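Long-range contacts in glycosyltransferase (Streptomyces halstedii, PDB 3WAD), which belongs to the GT-B class of glycosyltransferases, proteins built of two Rossmann-like domains that face each other across a cleft: residues B[5-10]-B[131-136]; B[12-17]-B[41-46]; B[31-36]-B[46-51]; B[53-58]-B[108-113]; B[127-132]-B[145-150]. All blocks are in the same frame, centred on the assembly; numbering follows the deposited sequence.

Interaction 1. Residues B[5-10]-B[131-136]; sequences MTVFAN and ALTYAG
The flat group here is the Phe8 ring. At its edge, in the plane, sits Thr133 OG1, 3.4 Å from Phe8 CD2, while Leu132 CB comes obliquely to Phe8 CE2 at 3.8 Å. The ring of His13 meets it too, and Leu57 and Met106 also touch Phe8. Phe8 CG occupies the crowded position between backbone N and carbonyl carbon (chi1 74°), and the ring lies alongside Leu132, both side chains pointing the same way. Thr133 OG1 lies beside its own backbone N (chi1 -56°) and thereby faces the Phe8 backbone: Phe8 N donates to Thr133 OG1 over 2.8 Å, bent to 145° at the hydrogen. Two residues earlier on the strand, Thr6 CG2 presses on Gly136 CA at 3.5 Å, closer than usual for two carbons; Gly136, having no side chain, allows this close approach at the start of helix 135-141. The neighbouring Thr6 OG1 turns to Ala34 O in the next strand. Since Thr133 OG1 is also hydrogen-bonded to Asp130 OD2, the buried hydroxyl is gripped twice, which ties the loops leaving two adjacent strands together and should help fix the Asp130 carboxylate.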
# COMPACT_ATOMS: atom_id res chain seq x y z
N MET B 5 13.67 -4.83 2.19
CA MET B 5 13.33 -4.31 3.53
C MET B 5 13.07 -5.44 4.46
O MET B 5 12.45 -6.44 4.06
CB MET B 5 12.10 -3.46 3.45
CG MET B 5 12.26 -2.36 2.36
SD MET B 5 10.87 -1.19 2.31
CE MET B 5 10.99 -0.32 3.90
N THR B 6 13.59 -5.35 5.70
CA THR B 6 13.41 -6.47 6.56
C THR B 6 12.93 -5.95 7.94
O THR B 6 13.38 -4.92 8.41
CB THR B 6 14.61 -7.37 6.58
OG1 THR B 6 14.35 -8.52 7.41
CG2 THR B 6 15.88 -6.61 7.05
N VAL B 7 12.01 -6.67 8.55
CA VAL B 7 11.52 -6.30 9.89
C VAL B 7 11.18 -7.61 10.60
O VAL B 7 10.65 -8.54 9.95
CB VAL B 7 10.35 -5.26 9.80
CG1 VAL B 7 9.18 -5.86 9.05
CG2 VAL B 7 9.85 -4.86 11.20
N PHE B 8 11.49 -7.73 11.91
CA PHE B 8 11.04 -8.90 12.67
C PHE B 8 9.47 -8.95 12.73
O PHE B 8 8.83 -7.95 12.45
CB PHE B 8 11.68 -9.01 14.08
CG PHE B 8 11.14 -8.01 15.08
CD1 PHE B 8 10.18 -8.40 16.03
CD2 PHE B 8 11.50 -6.64 15.01
CE1 PHE B 8 9.60 -7.42 16.95
CE2 PHE B 8 10.99 -5.68 15.92
CZ PHE B 8 10.06 -6.07 16.90
N ALA B 9 8.87 -10.12 13.06
CA ALA B 9 7.40 -10.27 13.00
C ALA B 9 6.68 -9.54 14.12
O ALA B 9 6.45 -10.07 15.24
CB ALA B 9 6.98 -11.80 12.91
N ASN B 10 6.32 -8.29 13.82
CA ASN B 10 5.66 -7.43 14.79
C ASN B 10 4.92 -6.43 13.96
O ASN B 10 5.56 -5.72 13.18
CB ASN B 10 6.68 -6.65 15.66
CG ASN B 10 5.98 -5.68 16.64
OD1 ASN B 10 5.62 -4.55 16.32
ND2 ASN B 10 5.82 -6.14 17.85
N ALA B 131 15.26 -1.14 12.99
CA ALA B 131 16.45 -0.99 13.83
C ALA B 131 16.68 -2.16 14.82
O ALA B 131 17.77 -2.34 15.35
CB ALA B 131 16.43 0.36 14.55
N LEU B 132 15.63 -2.94 15.06
CA LEU B 132 15.73 -4.10 15.92
C LEU B 132 15.97 -5.38 15.15
O LEU B 132 15.95 -6.46 15.76
CB LEU B 132 14.44 -4.24 16.76
CG LEU B 132 14.21 -3.08 17.74
CD1 LEU B 132 13.12 -3.44 18.81
CD2 LEU B 132 15.47 -2.67 18.45
N THR B 133 16.12 -5.29 13.82
CA THR B 133 16.18 -6.52 13.02
C THR B 133 17.60 -6.82 12.42
O THR B 133 17.86 -6.54 11.24
CB THR B 133 15.07 -6.44 11.87
OG1 THR B 133 13.78 -6.20 12.48
CG2 THR B 133 15.01 -7.80 11.13
N TYR B 134 18.46 -7.43 13.20
CA TYR B 134 19.90 -7.50 12.85
C TYR B 134 20.29 -8.55 11.80
O TYR B 134 21.47 -8.69 11.45
CB TYR B 134 20.79 -7.60 14.12
CG TYR B 134 21.07 -6.21 14.70
CD1 TYR B 134 20.16 -5.58 15.58
CD2 TYR B 134 22.18 -5.48 14.26
CE1 TYR B 134 20.41 -4.30 16.05
CE2 TYR B 134 22.43 -4.23 14.73
CZ TYR B 134 21.55 -3.63 15.62
OH TYR B 134 21.86 -2.35 16.04
N ALA B 135 19.33 -9.30 11.29
CA ALA B 135 19.57 -9.96 10.02
C ALA B 135 19.84 -9.00 8.81
O ALA B 135 20.67 -9.29 7.91
CB ALA B 135 18.40 -10.92 9.72
N GLY B 136 19.17 -7.84 8.81
CA GLY B 136 19.29 -6.78 7.79
C GLY B 136 20.74 -6.48 7.35
O GLY B 136 21.09 -6.66 6.14

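Interaction 2. Residues B[12-17]-B[41-46]; sequences SHLYNM and QAISDS
Leu14 points from helix 11-16 toward helix 40-44, and one methyl does nearly all its touching. CG stands anti to the backbone N (chi1 170°), so CD2 reaches across the gap to Ala42 CB at 3.6 Å and lies equally close, 3.6 Å, to the Ala42 carbonyl carbon. The same CD2 is 3.9 Å from Ile43 CG1, a branch that leaves its helix beside the Leu14 tip. Tyr15 departs at an angle to Leu14; only the end of its ring swings nearer, with CE1 4.0 Å from Ser46 OG in an oblique approach. Both helices belong to the Rossmann-like N-terminal half of the GT-B fold: Leu14 and Ile43 each rest on Ile33, so the pair sits side by side on one face of the parallel sheet. Ser46 OG borders this apolar patch while donating to Ala42 O over 2.9 Å, in the plane of that carbonyl. Phe229 packs edge-to-face with the Tyr15 ring. Behind the contact, Gln41 NE2 donates to Asp45 OD1 at 2.6 Å, meeting it from above the carboxylate plane, and Asp45 packs on Asp45 of the second subunit.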
# COMPACT_ATOMS: atom_id res chain seq x y z
N SER B 12 3.44 -3.49 14.60
CA SER B 12 3.81 -2.07 14.84
C SER B 12 5.11 -1.73 14.10
O SER B 12 5.20 -0.71 13.51
CB SER B 12 4.04 -1.80 16.36
OG SER B 12 2.78 -1.95 16.99
N HIS B 13 6.12 -2.58 14.21
CA HIS B 13 7.39 -2.26 13.56
C HIS B 13 7.20 -2.42 12.07
O HIS B 13 7.79 -1.65 11.31
CB HIS B 13 8.50 -3.14 14.06
CG HIS B 13 9.00 -2.77 15.42
ND1 HIS B 13 10.23 -2.19 15.61
CD2 HIS B 13 8.45 -2.96 16.67
CE1 HIS B 13 10.42 -2.00 16.92
NE2 HIS B 13 9.38 -2.50 17.58
N LEU B 14 6.36 -3.37 11.62
CA LEU B 14 5.95 -3.39 10.19
C LEU B 14 5.33 -2.11 9.72
O LEU B 14 5.84 -1.53 8.75
CB LEU B 14 5.09 -4.58 9.82
CG LEU B 14 4.47 -4.47 8.42
CD1 LEU B 14 5.51 -4.35 7.27
CD2 LEU B 14 3.41 -5.56 8.15
N TYR B 15 4.23 -1.64 10.36
CA TYR B 15 3.54 -0.41 9.96
C TYR B 15 4.42 0.83 9.94
O TYR B 15 4.16 1.80 9.19
CB TYR B 15 2.41 -0.10 10.96
CG TYR B 15 1.25 -1.04 10.86
CD1 TYR B 15 1.28 -2.15 9.99
CD2 TYR B 15 0.10 -0.78 11.61
CE1 TYR B 15 0.19 -3.00 9.88
CE2 TYR B 15 -0.97 -1.61 11.54
CZ TYR B 15 -0.93 -2.71 10.68
OH TYR B 15 -2.06 -3.49 10.66
N ASN B 16 5.42 0.84 10.80
CA ASN B 16 6.38 1.94 10.85
C ASN B 16 7.04 2.20 9.42
O ASN B 16 7.32 3.35 9.03
CB ASN B 16 7.45 1.60 11.91
CG ASN B 16 8.55 2.66 12.01
OD1 ASN B 16 9.74 2.40 11.71
ND2 ASN B 16 8.18 3.82 12.44
N MET B 17 7.27 1.11 8.67
CA MET B 17 7.93 1.20 7.35
C MET B 17 7.04 0.98 6.14
O MET B 17 7.51 0.99 5.01
CB MET B 17 9.14 0.31 7.29
CG MET B 17 8.97 -1.11 7.70
SD MET B 17 10.63 -1.96 7.82
CE MET B 17 9.98 -2.83 6.59
N GLN B 41 0.67 -12.32 6.87
CA GLN B 41 -0.63 -11.79 6.69
C GLN B 41 -0.66 -10.24 6.83
O GLN B 41 -1.45 -9.54 6.10
CB GLN B 41 -1.59 -12.43 7.72
CG GLN B 41 -3.03 -11.86 7.57
CD GLN B 41 -3.59 -12.21 6.24
OE1 GLN B 41 -3.52 -13.36 5.83
NE2 GLN B 41 -4.14 -11.22 5.51
N ALA B 42 0.04 -9.73 7.84
CA ALA B 42 0.13 -8.30 8.07
C ALA B 42 0.77 -7.60 6.83
O ALA B 42 0.38 -6.50 6.47
CB ALA B 42 0.95 -7.96 9.33
N ILE B 43 1.79 -8.23 6.22
CA ILE B 43 2.43 -7.58 5.08
C ILE B 43 1.42 -7.53 3.95
O ILE B 43 1.27 -6.52 3.26
CB ILE B 43 3.71 -8.32 4.62
CG1 ILE B 43 4.82 -8.22 5.69
CG2 ILE B 43 4.18 -7.69 3.30
CD1 ILE B 43 5.87 -9.29 5.67
N SER B 44 0.70 -8.65 3.75
CA SER B 44 -0.43 -8.63 2.80
C SER B 44 -1.50 -7.62 3.02
O SER B 44 -1.97 -7.00 2.04
CB SER B 44 -1.07 -10.02 2.69
OG SER B 44 -0.17 -10.79 1.97
N ASP B 45 -1.90 -7.44 4.26
CA ASP B 45 -2.96 -6.52 4.60
C ASP B 45 -2.49 -5.08 4.39
O ASP B 45 -3.30 -4.17 4.52
CB ASP B 45 -3.37 -6.61 6.06
CG ASP B 45 -4.09 -7.94 6.41
OD1 ASP B 45 -4.60 -8.62 5.50
OD2 ASP B 45 -4.14 -8.24 7.64
N SER B 46 -1.18 -4.89 4.21
CA SER B 46 -0.63 -3.56 3.99
C SER B 46 -0.47 -3.25 2.47
O SER B 46 -0.02 -2.19 2.11
CB SER B 46 0.71 -3.39 4.66
OG SER B 46 0.63 -3.67 6.01

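Interaction 3. Residues B[31-36]-B[46-51]; sequences VHIASH and SGLTAV
Val31 O is the best-held polar atom, gripped by two waters that both donate to it: one, 2.9 Å from Val31 O, also accepts from Thr49 N, and the second links Val31 O to Thr49 OG1. Further along, the strands bond directly. Ile33 O takes one hydrogen bond and one weaker contact: Val51 N donates to Ile33 O over 2.7 Å, nearly straight at the hydrogen (164°) although the donor stands well above the carbonyl plane, and Ala50 CA adds a CA-H...O contact to the same Ile33 O at 3.3 Å. On the other side of this residue Ile33 N donates to Thr49 O at 2.8 Å, almost along the C=O axis. A third rung, Ser35 N to Val51 O, is weak at 3.3 Å. Ile33 thus pairs with Ala50, and Ala34 with Val51, in parallel, the strand segments inclined by 45°. Such pairing closes a beta-alpha-beta unit, strand 30-35, helix 40-44, strand 49-52, of the Rossmann-like sheet, and the chain turns out of the helix through a Schellman motif at Gly47. Among the side chains, Val51 CG2 nestles against His32 CB at 3.5 Å and approaches the imidazole obliquely; His32 ND1 is hydrogen-bonded to His118 NE2, and Trp122 stacks on the ring. On the face carrying Ile33 and Ala50, Ile33 CG1 crosses obliquely over Leu48 CB at 3.9 Å, beside Ile43. Thr49 and Ala50 also pair in parallel with a strand of the second subunit, so the sheet continues across the interface.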
# COMPACT_ATOMS: atom_id res chain seq x y z
N VAL B 31 10.10 -3.71 -4.37
CA VAL B 31 10.31 -3.76 -2.90
C VAL B 31 9.86 -5.12 -2.40
O VAL B 31 8.75 -5.56 -2.70
CB VAL B 31 9.48 -2.69 -2.27
CG1 VAL B 31 9.64 -2.68 -0.73
CG2 VAL B 31 9.87 -1.31 -2.86
N HIS B 32 10.74 -5.82 -1.73
CA HIS B 32 10.40 -7.02 -1.01
C HIS B 32 10.39 -6.74 0.52
O HIS B 32 11.37 -6.15 1.06
CB HIS B 32 11.42 -8.16 -1.31
CG HIS B 32 11.28 -8.76 -2.68
ND1 HIS B 32 12.20 -9.65 -3.19
CD2 HIS B 32 10.34 -8.62 -3.63
CE1 HIS B 32 11.81 -10.04 -4.39
NE2 HIS B 32 10.71 -9.41 -4.70
N ILE B 33 9.35 -7.22 1.21
CA ILE B 33 9.33 -7.12 2.69
C ILE B 33 9.61 -8.51 3.26
O ILE B 33 8.76 -9.44 3.14
CB ILE B 33 7.96 -6.56 3.32
CG1 ILE B 33 7.42 -5.37 2.51
CG2 ILE B 33 8.08 -6.32 4.89
CD1 ILE B 33 8.36 -4.07 2.52
N ALA B 34 10.77 -8.66 3.88
CA ALA B 34 11.12 -9.97 4.38
C ALA B 34 10.86 -9.93 5.85
O ALA B 34 11.32 -9.00 6.52
CB ALA B 34 12.65 -10.27 4.10
N SER B 35 10.19 -10.97 6.37
CA SER B 35 9.89 -11.06 7.78
C SER B 35 9.59 -12.52 8.07
O SER B 35 9.47 -13.35 7.10
CB SER B 35 8.70 -10.11 8.11
OG SER B 35 8.45 -9.93 9.50
N HIS B 36 9.53 -12.89 9.34
CA HIS B 36 9.07 -14.25 9.72
C HIS B 36 7.69 -14.58 9.15
O HIS B 36 6.90 -13.69 8.84
CB HIS B 36 9.08 -14.48 11.24
CG HIS B 36 10.32 -13.98 11.94
ND1 HIS B 36 10.52 -12.65 12.24
CD2 HIS B 36 11.39 -14.65 12.45
CE1 HIS B 36 11.66 -12.51 12.88
NE2 HIS B 36 12.20 -13.71 13.05
N SER B 46 -1.18 -4.89 4.21
CA SER B 46 -0.63 -3.56 3.99
C SER B 46 -0.47 -3.25 2.47
O SER B 46 -0.02 -2.19 2.11
CB SER B 46 0.71 -3.39 4.66
OG SER B 46 0.63 -3.67 6.01
N GLY B 47 -0.79 -4.23 1.64
CA GLY B 47 -0.65 -4.16 0.19
C GLY B 47 0.73 -4.43 -0.36
O GLY B 47 0.98 -4.07 -1.52
N LEU B 48 1.61 -5.12 0.39
CA LEU B 48 3.01 -5.22 -0.03
C LEU B 48 3.40 -6.68 -0.28
O LEU B 48 2.59 -7.58 -0.01
CB LEU B 48 3.94 -4.57 1.05
CG LEU B 48 3.72 -3.11 1.31
CD1 LEU B 48 4.37 -2.50 2.60
CD2 LEU B 48 4.15 -2.30 -0.00
N THR B 49 4.62 -6.94 -0.75
CA THR B 49 5.06 -8.27 -1.16
C THR B 49 5.89 -8.84 -0.08
O THR B 49 6.89 -8.25 0.30
CB THR B 49 5.88 -8.19 -2.44
OG1 THR B 49 5.05 -7.66 -3.45
CG2 THR B 49 6.34 -9.53 -2.95
N ALA B 50 5.46 -9.99 0.45
CA ALA B 50 6.09 -10.61 1.56
C ALA B 50 7.04 -11.66 1.08
O ALA B 50 6.70 -12.49 0.19
CB ALA B 50 5.03 -11.25 2.45
N VAL B 51 8.22 -11.70 1.71
CA VAL B 51 9.20 -12.73 1.47
C VAL B 51 9.48 -13.39 2.83
O VAL B 51 10.20 -12.84 3.63
CB VAL B 51 10.50 -12.09 0.83
CG1 VAL B 51 11.57 -13.14 0.51
CG2 VAL B 51 10.13 -11.29 -0.39
O HOH W 1 6.30 -4.77 -1.28
O HOH W 2 7.35 -6.32 -5.20

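Interaction 4. Residues B[53-58]-B[108-113]; sequences VGNDLN and DSTMTA
Met111 lies against Val53 and Gly54 at the start of the loop. Its CB lies 4.0 Å from Gly54 CA. CG, roughly anti to the backbone N (chi1 -154°), meets Val53 O at 3.6 Å. The chain then bends (chi2 -102°), SD passing by Ala135 of the following helix, and CE ends against Val53 CG2 at 4.0 Å, the two side chains crossing obliquely. The closeness rests on Gly54: its CA is 3.6 Å from Met111 CA, backbone almost upon backbone, with Met111 CB filling the position a side chain there would need, and its phi of 69° is one that glycine adopts easily. Thr110 CG2 touches the same Gly54 CA at 3.8 Å and also lies 4.1 Å from Asn55 OD1, the two side chains crossing at about a right angle. Within the two segments the polar link is a water, which accepts from Asn55 N at 2.7 Å and donates to Asp108 OD2 at 3.0 Å; one residue further on, Asp114 OD2 accepts directly from Gly54 N. Asp108 O is held by both Thr112 N and Thr112 OG1. The loop following strand 49-52 thus crosses the N-terminal turn of helix 109-122 in the Rossmann-like domain, with Gly54 at the closest point.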
# COMPACT_ATOMS: atom_id res chain seq x y z
N VAL B 53 10.93 -15.49 5.84
CA VAL B 53 12.31 -15.91 6.17
C VAL B 53 12.32 -16.47 7.58
O VAL B 53 11.67 -15.95 8.48
CB VAL B 53 13.32 -14.71 5.98
CG1 VAL B 53 13.60 -14.47 4.56
CG2 VAL B 53 12.83 -13.34 6.60
N GLY B 54 13.06 -17.55 7.82
CA GLY B 54 13.09 -18.14 9.15
C GLY B 54 11.78 -18.79 9.56
O GLY B 54 10.92 -19.03 8.71
N ASN B 55 11.64 -19.09 10.86
CA ASN B 55 10.47 -19.81 11.42
C ASN B 55 9.63 -18.78 12.11
O ASN B 55 10.16 -17.69 12.37
CB ASN B 55 10.88 -20.90 12.40
CG ASN B 55 11.85 -21.96 11.77
OD1 ASN B 55 12.96 -22.19 12.28
ND2 ASN B 55 11.43 -22.58 10.69
N ASP B 56 8.35 -19.09 12.37
CA ASP B 56 7.47 -18.16 13.09
C ASP B 56 8.23 -17.64 14.30
O ASP B 56 8.87 -18.43 15.04
CB ASP B 56 6.19 -18.86 13.61
CG ASP B 56 5.11 -19.15 12.48
OD1 ASP B 56 5.29 -18.84 11.26
OD2 ASP B 56 4.05 -19.68 12.84
N LEU B 57 8.16 -16.34 14.53
CA LEU B 57 8.74 -15.74 15.73
C LEU B 57 7.80 -15.92 16.92
O LEU B 57 8.25 -16.30 18.01
CB LEU B 57 9.10 -14.24 15.54
CG LEU B 57 9.63 -13.48 16.76
CD1 LEU B 57 10.98 -14.15 17.13
CD2 LEU B 57 9.83 -11.98 16.46
N ASN B 58 6.52 -15.61 16.72
CA ASN B 58 5.49 -15.61 17.78
C ASN B 58 5.83 -14.75 18.99
O ASN B 58 5.68 -15.25 20.09
CB ASN B 58 5.25 -17.06 18.22
CG ASN B 58 4.60 -17.85 17.12
OD1 ASN B 58 5.07 -18.92 16.75
ND2 ASN B 58 3.54 -17.28 16.50
N ASP B 108 16.91 -14.79 14.11
CA ASP B 108 17.54 -16.06 14.08
C ASP B 108 18.67 -16.36 13.15
O ASP B 108 18.71 -15.83 12.10
CB ASP B 108 16.44 -17.13 13.60
CG ASP B 108 16.10 -17.87 14.71
OD1 ASP B 108 16.87 -17.39 15.62
OD2 ASP B 108 15.16 -18.68 14.80
N SER B 109 19.47 -17.36 13.51
CA SER B 109 20.43 -17.91 12.52
C SER B 109 19.68 -18.47 11.29
O SER B 109 20.18 -18.33 10.16
CB SER B 109 21.30 -18.97 13.15
OG SER B 109 20.53 -20.10 13.35
N THR B 110 18.48 -19.05 11.51
CA THR B 110 17.62 -19.50 10.40
C THR B 110 17.09 -18.30 9.60
O THR B 110 17.21 -18.26 8.37
CB THR B 110 16.48 -20.36 10.84
OG1 THR B 110 16.99 -21.53 11.55
CG2 THR B 110 15.68 -20.84 9.55
N MET B 111 16.51 -17.31 10.29
CA MET B 111 16.03 -16.10 9.64
C MET B 111 17.13 -15.39 8.89
O MET B 111 16.93 -14.94 7.76
CB MET B 111 15.39 -15.19 10.69
CG MET B 111 14.38 -14.29 10.18
SD MET B 111 15.23 -12.82 10.09
CE MET B 111 13.98 -11.56 10.00
N THR B 112 18.29 -15.29 9.55
CA THR B 112 19.44 -14.64 8.99
C THR B 112 19.97 -15.43 7.76
O THR B 112 20.22 -14.84 6.73
CB THR B 112 20.50 -14.38 10.10
OG1 THR B 112 19.91 -13.56 11.14
CG2 THR B 112 21.75 -13.66 9.56
N ALA B 113 20.10 -16.74 7.87
CA ALA B 113 20.55 -17.54 6.69
C ALA B 113 19.54 -17.40 5.50
O ALA B 113 19.92 -17.05 4.29
CB ALA B 113 20.81 -18.97 7.15
O HOH W 3 13.44 -17.89 12.47

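Interaction 5. Residues B[127-132]-B[145-150]; sequences VIWDAL and APHVRM
Trp129 and His147 share the same first torsion: in each, CG sits in the crowded position between backbone N and carbonyl carbon (chi1 45° and 47°), so the rings leave neighbouring strands side by side and pointing the same way. Trp129 NE1 consequently donates to His147 ND1 over 3.1 Å, rim to rim, slightly tilted from both ring planes. With ND1 an acceptor, His147 NE2 probably carries the proton and donates a hydrogen bond to Glu141 OE1. Arg149 starts fully extended and bends only at chi3, which drapes its chain over one face of the indole: CG stands 3.7 Å above the centroid of the Trp129 six-membered ring, just 12° off the normal, a CH-pi contact, and Arg149 CD comes within 3.4 Å of Trp129 CH2. These three residues line one face of a regular parallel pair, the two strands of the beta-alpha-beta unit 126-130, 135-141, 147-150 in the Rossmann-like sheet. Its ladder includes Val148 N to Val127 O (2.7 Å), Trp129 N to Val148 O (2.9 Å) and Met150 N to Trp129 O (2.8 Å). On the opposite face Ile128 CG2 meets Met150 CB at 3.9 Å. The guanidinium reaches past the strand ends, where a water joins Arg149 NH1 to Ala131 O and Asp155 forms a salt bridge; Arg149 NE bonds to Thr201 O. Asp130 OD2 closes an Asx turn on Leu132 N, and OD1 takes up His13 ND1.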
# COMPACT_ATOMS: atom_id res chain seq x y z
N VAL B 127 19.48 -2.41 1.14
CA VAL B 127 18.75 -3.04 2.27
C VAL B 127 18.28 -1.95 3.28
O VAL B 127 19.07 -1.02 3.66
CB VAL B 127 19.53 -4.19 2.90
CG1 VAL B 127 18.79 -4.83 4.21
CG2 VAL B 127 19.83 -5.28 1.80
N ILE B 128 16.98 -2.00 3.64
CA ILE B 128 16.40 -1.06 4.70
C ILE B 128 15.93 -1.97 5.83
O ILE B 128 15.05 -2.82 5.62
CB ILE B 128 15.25 -0.21 4.23
CG1 ILE B 128 15.66 0.63 2.96
CG2 ILE B 128 14.70 0.71 5.40
CD1 ILE B 128 14.54 1.38 2.36
N TRP B 129 16.56 -1.87 6.99
CA TRP B 129 16.21 -2.79 8.08
C TRP B 129 15.64 -2.00 9.25
O TRP B 129 16.25 -1.04 9.74
CB TRP B 129 17.35 -3.61 8.55
CG TRP B 129 18.72 -2.91 8.79
CD1 TRP B 129 19.60 -2.33 7.82
CD2 TRP B 129 19.37 -2.73 10.06
NE1 TRP B 129 20.76 -1.90 8.45
CE2 TRP B 129 20.63 -2.10 9.81
CE3 TRP B 129 19.06 -3.15 11.38
CZ2 TRP B 129 21.55 -1.84 10.85
CZ3 TRP B 129 19.96 -2.89 12.39
CH2 TRP B 129 21.22 -2.23 12.11
N ASP B 130 14.50 -2.45 9.73
CA ASP B 130 14.02 -2.05 11.07
C ASP B 130 15.13 -2.17 12.13
O ASP B 130 15.82 -3.19 12.17
CB ASP B 130 12.87 -2.95 11.44
CG ASP B 130 12.58 -2.94 12.97
OD1 ASP B 130 11.76 -2.12 13.35
OD2 ASP B 130 13.18 -3.76 13.74
N ALA B 131 15.26 -1.14 12.99
CA ALA B 131 16.45 -0.99 13.83
C ALA B 131 16.68 -2.16 14.82
O ALA B 131 17.77 -2.34 15.35
CB ALA B 131 16.43 0.36 14.55
N LEU B 132 15.63 -2.94 15.06
CA LEU B 132 15.73 -4.10 15.92
C LEU B 132 15.97 -5.38 15.15
O LEU B 132 15.95 -6.46 15.76
CB LEU B 132 14.44 -4.24 16.76
CG LEU B 132 14.21 -3.08 17.74
CD1 LEU B 132 13.12 -3.44 18.81
CD2 LEU B 132 15.47 -2.67 18.45
N ALA B 145 25.68 -4.38 -0.55
CA ALA B 145 24.70 -3.32 -0.70
C ALA B 145 24.87 -2.42 0.53
O ALA B 145 25.10 -2.92 1.64
CB ALA B 145 23.24 -3.88 -0.83
N PRO B 146 24.74 -1.13 0.33
CA PRO B 146 24.64 -0.15 1.33
C PRO B 146 23.27 -0.47 2.08
O PRO B 146 22.29 -1.01 1.46
CB PRO B 146 24.50 1.10 0.52
CG PRO B 146 23.83 0.60 -0.84
CD PRO B 146 24.45 -0.61 -1.04
N HIS B 147 23.20 -0.23 3.40
CA HIS B 147 21.95 -0.55 4.16
C HIS B 147 21.59 0.61 5.08
O HIS B 147 22.47 1.23 5.71
CB HIS B 147 22.06 -1.89 4.87
CG HIS B 147 23.35 -2.06 5.61
ND1 HIS B 147 23.49 -1.70 6.94
CD2 HIS B 147 24.57 -2.47 5.20
CE1 HIS B 147 24.74 -1.91 7.32
NE2 HIS B 147 25.40 -2.42 6.29
N VAL B 148 20.31 0.91 5.13
CA VAL B 148 19.81 2.00 5.93
C VAL B 148 19.08 1.43 7.16
O VAL B 148 18.10 0.61 7.00
CB VAL B 148 18.85 2.82 5.13
CG1 VAL B 148 18.21 3.92 6.02
CG2 VAL B 148 19.56 3.43 3.96
N ARG B 149 19.56 1.82 8.36
CA ARG B 149 18.92 1.40 9.61
C ARG B 149 17.70 2.32 9.84
O ARG B 149 17.85 3.54 10.00
CB ARG B 149 19.95 1.34 10.77
CG ARG B 149 19.33 0.91 12.15
CD ARG B 149 20.39 0.87 13.22
NE ARG B 149 20.91 2.22 13.40
CZ ARG B 149 20.77 2.95 14.51
NH1 ARG B 149 20.14 2.46 15.59
NH2 ARG B 149 21.24 4.20 14.51
N MET B 150 16.50 1.72 9.86
CA MET B 150 15.30 2.50 10.00
C MET B 150 14.80 2.56 11.47
O MET B 150 14.44 1.53 12.05
CB MET B 150 14.17 2.06 9.06
CG MET B 150 12.93 2.95 9.26
SD MET B 150 11.82 2.68 7.85
CE MET B 150 10.77 4.06 8.08
O HOH W 4 19.57 -0.41 15.99

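Overall arrangement
All five contacts lie in the N-terminal Rossmann-like half, round a parallel sheet of strand order 3-2-1-4-5-6-7. Interaction 3 pairs strand 49-52 with 30-35 and interaction 5 pairs 126-130 with 147-150; strand 2-6, from interaction 1, lies between them, and their centres are about 15 Å apart. Interactions 2, 3 and 4 are all nested in the chain loop closed by interaction 1, whereas interaction 5 begins where it ends, sharing Ala131 and Leu132. Interactions 2 and 3 are interleaved, share Ser46 and both touch the second subunit. Between interactions 2 and 5, whose centres are about 16 Å apart, the His13-Asp130 bond ties helix 11-16 to the end of strand 126-130.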